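Local coordinates for protein biliverdin reductase (Synechocystis sp., PDB 5B3T) that probably reduces biliverdin with NADPH, as a Gfo/Idh/MocA-family enzyme built on a Rossmann-type nucleotide-binding domain, at residues A[156-161]-A[183-188]. Numbering follows the deposited sequence.
Sequences ARYSTI and VAALSR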
loop_
_atom_site.group_PDB
_atom_site.type_symbol
_atom_site.label_atom_id
_atom_site.label_comp_id
_atom_site.label_asym_id
_atom_site.label_seq_id
_atom_site.Cartn_x
_atom_site.Cartn_y
_atom_site.Cartn_z
ATOM N N ALA A 156 13.401 13.529 9.173
ATOM C CA ALA A 156 12.644 12.302 9.356
ATOM C C ALA A 156 13.419 11.143 8.750
ATOM O O ALA A 156 14.128 11.305 7.753
ATOM C CB ALA A 156 11.251 12.384 8.722
ATOM N N ARG A 157 13.275 9.970 9.361
ATOM C CA ARG A 157 13.933 8.769 8.868
ATOM C C ARG A 157 12.973 7.596 8.971
ATOM O O ARG A 157 12.449 7.307 10.052
ATOM C CB ARG A 157 15.222 8.470 9.645
ATOM C CG ARG A 157 15.988 7.276 9.100
ATOM C CD ARG A 157 17.388 7.196 9.681
ATOM N NE ARG A 157 18.291 6.483 8.782
ATOM C CZ ARG A 157 18.492 5.172 8.825
ATOM N NH1 ARG A 157 17.859 4.442 9.731
ATOM N NH2 ARG A 157 19.325 4.595 7.972
ATOM N N TYR A 158 12.747 6.933 7.841
ATOM C CA TYR A 158 11.860 5.779 7.743
ATOM C C TYR A 158 12.671 4.639 7.142
ATOM O O TYR A 158 13.007 4.671 5.953
ATOM C CB TYR A 158 10.628 6.117 6.895
ATOM C CG TYR A 158 9.713 4.959 6.561
ATOM C CD1 TYR A 158 9.492 3.926 7.463
ATOM C CD2 TYR A 158 9.044 4.918 5.344
ATOM C CE1 TYR A 158 8.647 2.873 7.150
ATOM C CE2 TYR A 158 8.197 3.874 5.024
ATOM C CZ TYR A 158 8.002 2.856 5.929
ATOM O OH TYR A 158 7.159 1.817 5.607
ATOM N N SER A 159 13.001 3.645 7.962
ATOM C CA SER A 159 13.889 2.566 7.551
ATOM C C SER A 159 13.238 1.222 7.838
ATOM O O SER A 159 12.798 0.967 8.964
ATOM C CB SER A 159 15.240 2.659 8.268
ATOM O OG SER A 159 16.085 1.588 7.888
ATOM N N THR A 160 13.186 0.370 6.819
ATOM C CA THR A 160 12.684 -0.994 6.934
ATOM C C THR A 160 13.774 -1.929 6.429
ATOM O O THR A 160 14.065 -1.956 5.229
ATOM C CB THR A 160 11.393 -1.181 6.136
ATOM O OG1 THR A 160 10.472 -0.132 6.463
ATOM C CG2 THR A 160 10.754 -2.517 6.468
ATOM N N ILE A 161 14.382 -2.686 7.337
ATOM C CA ILE A 161 15.399 -3.672 6.988
ATOM C C ILE A 161 14.938 -5.023 7.513
ATOM O O ILE A 161 14.664 -5.168 8.710
ATOM C CB ILE A 161 16.781 -3.302 7.544
ATOM C CG1 ILE A 161 17.334 -2.080 6.807
ATOM C CG2 ILE A 161 17.735 -4.479 7.412
ATOM C CD1 ILE A 161 18.688 -1.623 7.299
ATOM N N VAL A 183 8.576 1.486 -3.687
ATOM C CA VAL A 183 7.228 1.957 -4.007
ATOM C C VAL A 183 6.392 2.108 -2.741
ATOM O O VAL A 183 5.755 3.145 -2.514
ATOM C CB VAL A 183 6.556 1.009 -5.017
ATOM C CG1 VAL A 183 5.052 1.241 -5.041
ATOM C CG2 VAL A 183 7.151 1.212 -6.403
ATOM N N ALA A 184 6.387 1.079 -1.890
ATOM C CA ALA A 184 5.542 1.116 -0.700
ATOM C C ALA A 184 6.057 2.126 0.320
ATOM O O ALA A 184 5.270 2.870 0.915
ATOM C CB ALA A 184 5.448 -0.277 -0.078
ATOM N N ALA A 185 7.374 2.165 0.535
ATOM C CA ALA A 185 7.930 3.092 1.514
ATOM C C ALA A 185 7.705 4.539 1.094
ATOM O O ALA A 185 7.378 5.391 1.929
ATOM C CB ALA A 185 9.420 2.813 1.713
ATOM N N LEU A 186 7.869 4.835 -0.197
ATOM C CA LEU A 186 7.665 6.199 -0.672
ATOM C C LEU A 186 6.202 6.610 -0.588
ATOM O O LEU A 186 5.903 7.801 -0.450
ATOM C CB LEU A 186 8.174 6.339 -2.104
ATOM C CG LEU A 186 9.688 6.215 -2.256
ATOM C CD1 LEU A 186 10.055 6.167 -3.723
ATOM C CD2 LEU A 186 10.405 7.354 -1.546
ATOM N N SER A 187 5.283 5.648 -0.679
ATOM C CA SER A 187 3.875 5.957 -0.457
ATOM C C SER A 187 3.645 6.439 0.969
ATOM O O SER A 187 2.897 7.396 1.195
ATOM C CB SER A 187 3.013 4.732 -0.758
ATOM O OG SER A 187 1.660 4.957 -0.399
ATOM N N ARG A 188 4.295 5.796 1.940
ATOM C CA ARG A 188 4.146 6.201 3.334
ATOM C C ARG A 188 4.657 7.618 3.556
ATOM O O ARG A 188 3.996 8.435 4.209
ATOM C CB ARG A 188 4.881 5.216 4.246
ATOM C CG ARG A 188 4.252 3.833 4.316
ATOM C CD ARG A 188 3.316 3.706 5.515
ATOM N NE ARG A 188 2.246 4.700 5.498
ATOM C CZ ARG A 188 0.997 4.441 5.125
ATOM N NH1 ARG A 188 0.657 3.213 4.756
ATOM N NH2 ARG A 188 0.083 5.403 5.133
#
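Y158, on strand 153-163, carries its ring across to A185 and R188 on the short helix 183-189. This is helix-on-sheet packing in the C-terminal alpha/beta domain of this Gfo/Idh/MocA-family protein, where an inner strand of the large mixed sheet faces a helix lying on it. The apolar contact centres on one ring carbon: Y158 CE2 lies 3.7 Å from A185 CB. Alanine suits this place because its single methyl lets the helix backbone come close; A185 CA is 3.6 Å from the same CE2. With CG anti to the backbone N (chi1 172°), the ring extends from the strand toward the helix. F251 of strand 248-255 stacks with it.

The meeting with polar backbone is a ring-edge one. A185 O sits near the ring plane, 3.5 Å from Y158 CE2, so that the carbonyl oxygen faces the slightly positive C-H rim.

R188 serves here through its aliphatic stem: its CB lies 3.7 Å from Y158 CE2, oblique to the ring. Bends at chi2 and chi3 turn the guanidinium away, and NH1 is hydrogen-bonded to the carbonyl of H132. An arginine can thus offer methylenes at its base to the ring and still give an N-H to a backbone oxygen at its end. The side chain of R188 lies about 7 Å from that of Y105, an NADP(+)-binding residue. Beside the tyrosine hydroxyl the contact is again with carbon, R188 CG standing 3.8 Å from Y158 OH.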